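Local coordinates for antigen TpF1 (Treponema pallidum, PDB 2FJC), which is a mini-ferritin of the Dps family that binds ferric iron, probably oxidises iron, and may also play a structural role in the outer membrane, at residues L32-W37 with A90-K95; G41-Q46 with I97-A102; L123-E126 with T132-I135; G4-R9 with A125-A130. All blocks are in the same frame, centred on the assembly; numbering follows the deposited sequence.

In the fold
The four contacts sit at the two ends of a ferritin-like bundle built from the long helices 8-38, 44-71, 99-127 and 130-154. Contacts 1 and 2 share one end, centres about 13 Å apart, and touch through Tyr35 against Ile97 and Ala102. Contacts 3 and 4 lie beyond the chain's centre, centres about 8 Å apart, and share Ala125 and Glu126. Along the chain, contacts 1 and 2 interlock inside the loop closed by contact 4; contact 3 follows both, pairing helices 99-127 and 130-154 across their short connection. One end thus carries loop and strand connections and His36 of an intersubunit iron site; at the other, the N-terminal segment packs on the turn between the last two long helices.

Contact 1 (L32-W37 with A90-K95); sequences LHNYHW and AEETEK. With FE (Fe (III) ion), chain S.
Asn34 and Tyr35, near the end of helix 8-38 in the ferritin-like bundle, meet Glu92 in the loop that runs outside that helix. The hydrogen bond is carried by Tyr35: its OH donates to Glu92 OE1 at 2.7 Å, on the anti lone pair, with the oxygen at the ring's edge and in its plane. Ring and carboxylate are turned 58° apart. Glu92 reaches the phenol because its CG stands anti to the backbone N (chi1 -176°) and the chain then bends at chi2. The same OE1 forms a salt bridge with Arg105, which suits an acid buried here, and OE2 accepts a weak bond from Glu94 N.

Packing without a bond joins Asn34 to the same residue. Asn34 ND2 lies 3.6 Å from Glu92 CB; it is also near Glu92 O, but at a poor angle for bonding. The stronger partner of this amide is Ala78 of the second subunit, and Asn34 OD1 is bonded to His38.

Metal binding uses another side of the helix. Asp63 and Glu67 of the second subunit complete an intersubunit site like that of Dps ferroxidase centres, and His36 NE2 binds its iron at 2.5 Å.

Contact 2 (G41-Q46 with I97-A102); sequences GIEFKQ and ITIVSA
Gly41 and Ile99 mark the closest backbone approach, with Gly41 CA and Ile99 CA 6.4 Å apart. Here two entries into the ferritin-like four-helix bundle face each other. A type I turn from Gly41 to Phe44, closed by Phe44 N to Gly41 O at 2.9 Å, leads into helix 44-71 with Glu43 at the N-cap position. On the other segment, the short, weakly bonded strand 97-98, parallel to 39-40, passes directly into helix 99-127; Thr98 is at the N-cap position, though its side chain makes no capping bond. Glycine suits position 41 twice over: at its backbone angles (phi 138°) a beta carbon would crowd the preceding carbonyl, and it would also be directed tightly at Ile99 CD1.

Among the side chains, Ile99 does the work. Extended through chi2 (180°), it lays the CD1 methyl over the turn, 4.0 Å from Gly41 CA. CD1 also packs 3.6 Å from Glu43 CB, while the Glu43 chain bends at chi2 and brings OE1 to 3.3 Å from Ile99 CD1. These are van der Waals contacts, with no hydrogen bond between the segments. Ile42 of a fourth subunit packs on both Glu43 and Ile99, so the hydrophobic Ile99 serves the assembly too. Phe44 stacks on His48 and meets Trp148 of a third subunit edge to face. Its backbone N, already used within the turn, lies 3.4 Å from Ile99 CD1.

Contact 3 (L123-E126 with T132-I135); sequences LAAE and TDGI
The tight connection between helices 99-127 and 130-154, the last two long helices of the ferritin-like bundle, brings Ala124 against Thr132 and Asp133. Few residues separate the two helices, and the backbones come close: Ala124 CA and Asp133 CA are 5.2 Å apart. At such a distance a small residue fits, and Ala124 offers just one methyl. Its CB rests on the backbone of helix 130-154, 3.8 Å from Asp133 N, and touches the CB of Asp133 as well as Thr132 CG2, the latter at 4.1 Å.

Thr132 presents two different faces. Its methyl branch, CG2, is anti to the backbone N and turns to Ala124, while OG1 is directed to polar partners, bonding Asp129 OD2 and Arg68 NE. Threonine thus provides both an apolar surface for the neighbouring helix and a hydroxyl that is satisfied although the residue is buried. Ala124 also packs on Asp129 in the turn, and Leu123 and Thr132 both reach Ile14 of helix 8-38, tying this hairpin to the first helix.

On the more exposed side, Asp133 reaches across to Ala125. No hydrogen bond spans the two segments here; the carboxylate simply lies alongside the alanine. Asp133 CG stands opposite its own amide nitrogen (chi1 -172°), which carries OD2 to 3.5 Å from Ala125 CB and 3.7 Å from Ala125 CA.

Contact 4 (G4-R9 with A125-A130); sequences GVPDAR and AESGDA
A Schellman motif ends helix 99-127 at Gly128, and the ring of Pro6, from the N-terminal segment leading into helix 8-38, lies against this turn and meets Ser127 and Asp129. The nearest backbone approach is Pro6 CA to Ser127 CA, 5.2 Å. Gly128 has positive phi (80°), a conformation that glycine accepts readily, and the chain then reverses through an inverse gamma turn centred on Asp129 before helix 130-154 starts.

Pro6 makes its contact with two ring carbons. Both Pro6 CB and Pro6 CG lie 3.7 Å from Ser127 O, the carbonyl just before Gly128. Pro6 CB also sits 4.1 Å from Ser127 CB, and Pro6 CG is 4.2 Å from Asp129 CB, where the ring and the aspartate side chain meet at a slant. The ring packs on Ile11 too, so it fills the corner between the start of one helix and the finish of another.

The polar side chains find partners away from Pro6. Ser127 OG, held between its backbone N and carbonyl carbon (chi1 65°), shares its hydroxyl between the carbonyls of Leu123 and Ala124. Asp129 caps helix 130-154 at a backbone N just past Ala130; separately, OD2 bonds Thr132 OG1 and OD1 pairs with Arg68 of helix 44-71. Asp7 is likewise the N-cap of helix 8-38, through a weak bond to Ala10 N.

With no hydrogen bond between the segments, the contact is van der Waals, ring carbons resting on a backbone carbonyl and on side-chain CB atoms; Arg68 and the helix start would both favour a charged Asp129.

Contact 1 (L32-W37 with A90-K95)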
# COMPACT_ATOMS: atom_id res chain seq x y z
N LEU B 32 -25.16 -16.66 -11.48
CA LEU B 32 -24.71 -16.23 -10.16
C LEU B 32 -25.20 -14.82 -9.87
O LEU B 32 -25.47 -14.48 -8.72
CB LEU B 32 -23.18 -16.29 -10.07
CG LEU B 32 -22.62 -17.71 -9.99
CD1 LEU B 32 -21.11 -17.68 -10.17
CD2 LEU B 32 -23.00 -18.32 -8.64
N HIS B 33 -25.32 -13.98 -10.90
CA HIS B 33 -25.82 -12.64 -10.68
C HIS B 33 -27.28 -12.75 -10.28
O HIS B 33 -27.75 -12.02 -9.42
CB HIS B 33 -25.69 -11.77 -11.93
CG HIS B 33 -24.34 -11.15 -12.11
ND1 HIS B 33 -23.24 -11.86 -12.54
CD2 HIS B 33 -23.91 -9.88 -11.91
CE1 HIS B 33 -22.19 -11.06 -12.59
NE2 HIS B 33 -22.57 -9.85 -12.21
N ASN B 34 -27.99 -13.68 -10.92
CA ASN B 34 -29.39 -13.89 -10.62
C ASN B 34 -29.54 -14.12 -9.12
O ASN B 34 -30.31 -13.42 -8.46
CB ASN B 34 -29.91 -15.10 -11.39
CG ASN B 34 -31.42 -15.19 -11.37
OD1 ASN B 34 -32.04 -15.06 -10.32
ND2 ASN B 34 -32.02 -15.42 -12.52
N TYR B 35 -28.81 -15.08 -8.56
CA TYR B 35 -28.91 -15.34 -7.13
C TYR B 35 -28.42 -14.14 -6.34
O TYR B 35 -29.00 -13.78 -5.31
CB TYR B 35 -28.09 -16.57 -6.75
CG TYR B 35 -28.50 -17.81 -7.50
CD1 TYR B 35 -29.85 -18.11 -7.68
CD2 TYR B 35 -27.55 -18.68 -8.03
CE1 TYR B 35 -30.25 -19.23 -8.38
CE2 TYR B 35 -27.94 -19.81 -8.73
CZ TYR B 35 -29.29 -20.08 -8.90
OH TYR B 35 -29.67 -21.20 -9.62
N HIS B 36 -27.35 -13.53 -6.82
CA HIS B 36 -26.76 -12.36 -6.18
C HIS B 36 -27.82 -11.29 -5.97
O HIS B 36 -27.88 -10.65 -4.92
CB HIS B 36 -25.62 -11.84 -7.08
CG HIS B 36 -24.93 -10.61 -6.56
ND1 HIS B 36 -24.21 -10.60 -5.38
CD2 HIS B 36 -24.80 -9.37 -7.09
CE1 HIS B 36 -23.65 -9.42 -5.22
NE2 HIS B 36 -24.00 -8.65 -6.24
N TRP B 37 -28.67 -11.10 -6.98
CA TRP B 37 -29.72 -10.10 -6.92
C TRP B 37 -31.02 -10.50 -6.24
O TRP B 37 -31.63 -9.68 -5.54
CB TRP B 37 -30.09 -9.64 -8.33
CG TRP B 37 -28.99 -9.04 -9.09
CD1 TRP B 37 -28.01 -8.22 -8.62
CD2 TRP B 37 -28.77 -9.15 -10.51
NE1 TRP B 37 -27.20 -7.81 -9.65
CE2 TRP B 37 -27.65 -8.36 -10.82
CE3 TRP B 37 -29.43 -9.83 -11.54
CZ2 TRP B 37 -27.16 -8.24 -12.12
CZ3 TRP B 37 -28.95 -9.71 -12.83
CH2 TRP B 37 -27.82 -8.92 -13.11
N ALA B 90 -28.32 -25.16 -16.96
CA ALA B 90 -29.60 -24.52 -17.16
C ALA B 90 -29.60 -23.14 -16.51
O ALA B 90 -29.05 -22.95 -15.42
CB ALA B 90 -30.71 -25.38 -16.56
N GLU B 91 -30.21 -22.17 -17.19
CA GLU B 91 -30.30 -20.82 -16.66
C GLU B 91 -31.38 -20.76 -15.58
O GLU B 91 -32.32 -21.55 -15.60
CB GLU B 91 -30.62 -19.83 -17.78
CG GLU B 91 -29.53 -19.73 -18.83
CD GLU B 91 -29.58 -18.43 -19.60
OE1 GLU B 91 -30.57 -18.19 -20.32
OE2 GLU B 91 -28.62 -17.64 -19.48
N GLU B 92 -31.22 -19.84 -14.64
CA GLU B 92 -32.19 -19.68 -13.56
C GLU B 92 -33.31 -18.80 -14.10
O GLU B 92 -33.09 -17.64 -14.44
CB GLU B 92 -31.53 -19.01 -12.35
CG GLU B 92 -32.46 -18.89 -11.17
CD GLU B 92 -33.02 -20.23 -10.74
OE1 GLU B 92 -32.28 -21.03 -10.13
OE2 GLU B 92 -34.21 -20.50 -11.03
N THR B 93 -34.51 -19.35 -14.17
CA THR B 93 -35.65 -18.62 -14.69
C THR B 93 -36.44 -17.89 -13.61
O THR B 93 -37.12 -16.92 -13.90
CB THR B 93 -36.63 -19.54 -15.43
OG1 THR B 93 -37.09 -20.56 -14.53
CG2 THR B 93 -35.95 -20.19 -16.63
N GLU B 94 -36.35 -18.37 -12.38
CA GLU B 94 -37.09 -17.71 -11.32
C GLU B 94 -36.30 -16.62 -10.63
O GLU B 94 -35.07 -16.63 -10.61
CB GLU B 94 -37.58 -18.73 -10.28
CG GLU B 94 -36.51 -19.46 -9.52
CD GLU B 94 -37.09 -20.57 -8.65
OE1 GLU B 94 -37.71 -21.49 -9.22
OE2 GLU B 94 -36.92 -20.51 -7.41
N LYS B 95 -37.04 -15.64 -10.11
CA LYS B 95 -36.47 -14.52 -9.37
C LYS B 95 -36.99 -14.75 -7.96
O LYS B 95 -37.89 -15.58 -7.76
CB LYS B 95 -37.01 -13.19 -9.89
CG LYS B 95 -36.26 -12.58 -11.06
CD LYS B 95 -36.37 -13.42 -12.30
CE LYS B 95 -35.81 -12.68 -13.49
NZ LYS B 95 -36.00 -13.45 -14.75
FE FE S . -23.98 -6.36 -7.14

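Contact 2 (G41-Q46 with I97-A102)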
# COMPACT_ATOMS: atom_id res chain seq x y z
N GLY B 41 -33.28 -13.19 2.83
CA GLY B 41 -33.13 -13.93 4.07
C GLY B 41 -32.16 -13.19 4.96
O GLY B 41 -31.44 -12.29 4.52
N ILE B 42 -32.13 -13.58 6.23
CA ILE B 42 -31.29 -12.95 7.21
C ILE B 42 -29.79 -12.94 6.84
O ILE B 42 -29.08 -12.02 7.19
CB ILE B 42 -31.53 -13.60 8.60
CG1 ILE B 42 -31.70 -12.52 9.66
CG2 ILE B 42 -30.42 -14.57 8.95
CD1 ILE B 42 -30.51 -11.61 9.85
N GLU B 43 -29.34 -13.95 6.11
CA GLU B 43 -27.93 -14.04 5.71
C GLU B 43 -27.62 -13.28 4.43
O GLU B 43 -26.51 -13.36 3.91
CB GLU B 43 -27.51 -15.50 5.52
CG GLU B 43 -27.80 -16.43 6.69
CD GLU B 43 -29.25 -16.88 6.77
OE1 GLU B 43 -29.98 -16.73 5.76
OE2 GLU B 43 -29.66 -17.41 7.83
N PHE B 44 -28.61 -12.55 3.91
CA PHE B 44 -28.45 -11.82 2.66
C PHE B 44 -27.09 -11.20 2.34
O PHE B 44 -26.46 -11.57 1.35
CB PHE B 44 -29.50 -10.71 2.54
CG PHE B 44 -29.40 -9.96 1.24
CD1 PHE B 44 -29.85 -10.54 0.06
CD2 PHE B 44 -28.79 -8.71 1.19
CE1 PHE B 44 -29.67 -9.89 -1.15
CE2 PHE B 44 -28.61 -8.06 -0.02
CZ PHE B 44 -29.06 -8.65 -1.19
N LYS B 45 -26.67 -10.23 3.15
CA LYS B 45 -25.41 -9.54 2.90
C LYS B 45 -24.23 -10.47 2.67
O LYS B 45 -23.47 -10.31 1.70
CB LYS B 45 -25.10 -8.56 4.03
CG LYS B 45 -23.89 -7.67 3.74
CD LYS B 45 -23.73 -6.57 4.78
CE LYS B 45 -22.57 -5.64 4.44
NZ LYS B 45 -21.26 -6.30 4.61
N GLN B 46 -24.06 -11.45 3.56
CA GLN B 46 -22.95 -12.38 3.44
C GLN B 46 -23.03 -13.20 2.16
O GLN B 46 -22.04 -13.35 1.45
CB GLN B 46 -22.91 -13.32 4.64
CG GLN B 46 -22.49 -12.67 5.95
CD GLN B 46 -23.47 -11.61 6.41
OE1 GLN B 46 -23.15 -10.41 6.43
NE2 GLN B 46 -24.68 -12.04 6.78
N ILE B 97 -35.52 -15.93 -4.58
CA ILE B 97 -35.19 -17.28 -4.20
C ILE B 97 -34.57 -17.33 -2.81
O ILE B 97 -33.89 -16.41 -2.37
CB ILE B 97 -34.21 -17.89 -5.22
CG1 ILE B 97 -33.85 -19.32 -4.81
CG2 ILE B 97 -32.97 -17.03 -5.33
CD1 ILE B 97 -33.00 -20.06 -5.84
N THR B 98 -34.82 -18.44 -2.14
CA THR B 98 -34.31 -18.70 -0.81
C THR B 98 -32.79 -18.80 -0.83
O THR B 98 -32.21 -19.21 -1.84
CB THR B 98 -34.94 -20.02 -0.32
OG1 THR B 98 -36.03 -19.73 0.57
CG2 THR B 98 -33.93 -20.89 0.35
N ILE B 99 -32.14 -18.44 0.27
CA ILE B 99 -30.69 -18.53 0.34
C ILE B 99 -30.20 -19.97 0.24
O ILE B 99 -29.30 -20.27 -0.54
CB ILE B 99 -30.16 -17.88 1.64
CG1 ILE B 99 -30.22 -16.35 1.50
CG2 ILE B 99 -28.74 -18.36 1.93
CD1 ILE B 99 -29.72 -15.58 2.72
N VAL B 100 -30.78 -20.87 1.02
CA VAL B 100 -30.34 -22.26 0.97
C VAL B 100 -30.63 -22.85 -0.40
O VAL B 100 -29.88 -23.68 -0.90
CB VAL B 100 -31.01 -23.14 2.05
CG1 VAL B 100 -30.70 -22.60 3.44
CG2 VAL B 100 -32.49 -23.21 1.83
N SER B 101 -31.71 -22.42 -1.01
CA SER B 101 -32.09 -22.92 -2.31
C SER B 101 -31.07 -22.47 -3.37
O SER B 101 -30.67 -23.26 -4.24
CB SER B 101 -33.49 -22.41 -2.65
OG SER B 101 -34.04 -23.12 -3.73
N ALA B 102 -30.65 -21.21 -3.29
CA ALA B 102 -29.68 -20.66 -4.23
C ALA B 102 -28.32 -21.33 -4.05
O ALA B 102 -27.69 -21.74 -5.02
CB ALA B 102 -29.54 -19.16 -4.03

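Contact 3 (L123-E126 with T132-I135)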
# COMPACT_ATOMS: atom_id res chain seq x y z
N LEU B 123 -7.72 -35.72 -19.98
CA LEU B 123 -7.34 -35.66 -21.38
C LEU B 123 -6.00 -34.96 -21.54
O LEU B 123 -5.09 -35.46 -22.21
CB LEU B 123 -8.37 -34.90 -22.20
CG LEU B 123 -9.66 -35.62 -22.58
CD1 LEU B 123 -10.56 -34.68 -23.39
CD2 LEU B 123 -9.33 -36.87 -23.40
N ALA B 124 -5.88 -33.80 -20.92
CA ALA B 124 -4.66 -33.01 -21.00
C ALA B 124 -3.47 -33.77 -20.42
O ALA B 124 -2.38 -33.76 -21.00
CB ALA B 124 -4.85 -31.70 -20.27
N ALA B 125 -3.68 -34.42 -19.29
CA ALA B 125 -2.63 -35.17 -18.63
C ALA B 125 -2.14 -36.33 -19.50
O ALA B 125 -0.94 -36.51 -19.67
CB ALA B 125 -3.12 -35.69 -17.28
N GLU B 126 -3.07 -37.09 -20.06
CA GLU B 126 -2.69 -38.23 -20.89
C GLU B 126 -2.04 -37.82 -22.21
O GLU B 126 -1.24 -38.57 -22.76
CB GLU B 126 -3.90 -39.13 -21.14
CG GLU B 126 -4.58 -39.59 -19.84
CD GLU B 126 -5.73 -40.58 -20.03
OE1 GLU B 126 -6.63 -40.32 -20.87
OE2 GLU B 126 -5.74 -41.62 -19.33
N THR B 132 -2.52 -26.88 -20.22
CA THR B 132 -3.95 -26.99 -20.02
C THR B 132 -4.23 -27.74 -18.73
O THR B 132 -5.15 -27.41 -17.99
CB THR B 132 -4.61 -27.73 -21.19
OG1 THR B 132 -4.41 -26.99 -22.39
CG2 THR B 132 -6.11 -27.89 -20.94
N ASP B 133 -3.41 -28.74 -18.45
CA ASP B 133 -3.55 -29.54 -17.24
C ASP B 133 -3.50 -28.62 -16.02
O ASP B 133 -4.38 -28.64 -15.17
CB ASP B 133 -2.41 -30.55 -17.18
CG ASP B 133 -2.56 -31.56 -16.07
OD1 ASP B 133 -3.36 -31.32 -15.13
OD2 ASP B 133 -1.85 -32.59 -16.12
N GLY B 134 -2.44 -27.81 -15.96
CA GLY B 134 -2.26 -26.89 -14.85
C GLY B 134 -3.38 -25.86 -14.73
O GLY B 134 -3.82 -25.54 -13.62
N ILE B 135 -3.84 -25.34 -15.86
CA ILE B 135 -4.91 -24.38 -15.84
C ILE B 135 -6.19 -24.99 -15.27
O ILE B 135 -6.80 -24.43 -14.37
CB ILE B 135 -5.18 -23.83 -17.27
CG1 ILE B 135 -4.04 -22.91 -17.70
CG2 ILE B 135 -6.53 -23.11 -17.32
CD1 ILE B 135 -4.16 -22.40 -19.13

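Contact 4 (G4-R9 with A125-A130)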
# COMPACT_ATOMS: atom_id res chain seq x y z
N GLY B 4 6.15 -32.35 -26.67
CA GLY B 4 5.60 -31.01 -26.81
C GLY B 4 4.51 -30.91 -27.85
O GLY B 4 4.18 -29.80 -28.29
N VAL B 5 3.93 -32.05 -28.23
CA VAL B 5 2.90 -32.03 -29.26
C VAL B 5 1.77 -33.08 -29.13
O VAL B 5 1.89 -34.22 -29.59
CB VAL B 5 3.58 -32.16 -30.67
CG1 VAL B 5 4.48 -33.39 -30.70
CG2 VAL B 5 2.54 -32.23 -31.77
N PRO B 6 0.64 -32.68 -28.50
CA PRO B 6 -0.49 -33.60 -28.34
C PRO B 6 -0.96 -33.92 -29.75
O PRO B 6 -0.89 -33.05 -30.62
CB PRO B 6 -1.52 -32.76 -27.58
CG PRO B 6 -0.67 -31.81 -26.81
CD PRO B 6 0.38 -31.41 -27.81
N ASP B 7 -1.41 -35.15 -30.00
CA ASP B 7 -1.85 -35.47 -31.36
C ASP B 7 -3.17 -34.78 -31.70
O ASP B 7 -3.90 -34.36 -30.81
CB ASP B 7 -1.92 -36.98 -31.58
CG ASP B 7 -2.83 -37.69 -30.59
OD1 ASP B 7 -2.52 -38.84 -30.24
OD2 ASP B 7 -3.87 -37.12 -30.20
N ALA B 8 -3.45 -34.66 -32.99
CA ALA B 8 -4.65 -34.01 -33.49
C ALA B 8 -5.93 -34.40 -32.75
O ALA B 8 -6.78 -33.56 -32.45
CB ALA B 8 -4.81 -34.31 -34.97
N ARG B 9 -6.09 -35.69 -32.50
CA ARG B 9 -7.26 -36.19 -31.81
C ARG B 9 -7.28 -35.67 -30.39
O ARG B 9 -8.35 -35.48 -29.80
CB ARG B 9 -7.23 -37.72 -31.78
CG ARG B 9 -8.10 -38.36 -30.72
CD ARG B 9 -7.94 -39.86 -30.77
NE ARG B 9 -7.93 -40.32 -32.16
CZ ARG B 9 -7.77 -41.58 -32.55
NH1 ARG B 9 -7.61 -42.53 -31.63
NH2 ARG B 9 -7.76 -41.89 -33.84
N ALA B 125 -3.68 -34.42 -19.29
CA ALA B 125 -2.63 -35.17 -18.63
C ALA B 125 -2.14 -36.33 -19.50
O ALA B 125 -0.94 -36.51 -19.67
CB ALA B 125 -3.12 -35.69 -17.28
N GLU B 126 -3.07 -37.09 -20.06
CA GLU B 126 -2.69 -38.23 -20.89
C GLU B 126 -2.04 -37.82 -22.21
O GLU B 126 -1.24 -38.57 -22.76
CB GLU B 126 -3.90 -39.13 -21.14
CG GLU B 126 -4.58 -39.59 -19.84
CD GLU B 126 -5.73 -40.58 -20.03
OE1 GLU B 126 -6.63 -40.32 -20.87
OE2 GLU B 126 -5.74 -41.62 -19.33
N SER B 127 -2.37 -36.64 -22.71
CA SER B 127 -1.82 -36.18 -23.99
C SER B 127 -0.60 -35.30 -23.83
O SER B 127 -0.05 -34.81 -24.81
CB SER B 127 -2.89 -35.42 -24.78
OG SER B 127 -3.25 -34.22 -24.12
N GLY B 128 -0.17 -35.07 -22.60
CA GLY B 128 1.00 -34.24 -22.39
C GLY B 128 0.78 -32.74 -22.45
O GLY B 128 1.74 -31.97 -22.43
N ASP B 129 -0.47 -32.31 -22.53
CA ASP B 129 -0.77 -30.88 -22.56
C ASP B 129 -0.65 -30.35 -21.12
O ASP B 129 -1.65 -30.09 -20.44
CB ASP B 129 -2.18 -30.63 -23.11
CG ASP B 129 -2.47 -29.15 -23.34
OD1 ASP B 129 -1.73 -28.31 -22.78
OD2 ASP B 129 -3.45 -28.83 -24.06
N ALA B 130 0.59 -30.21 -20.67
CA ALA B 130 0.89 -29.76 -19.32
C ALA B 130 0.24 -28.43 -18.95
O ALA B 130 -0.34 -28.29 -17.87
CB ALA B 130 2.41 -29.68 -19.13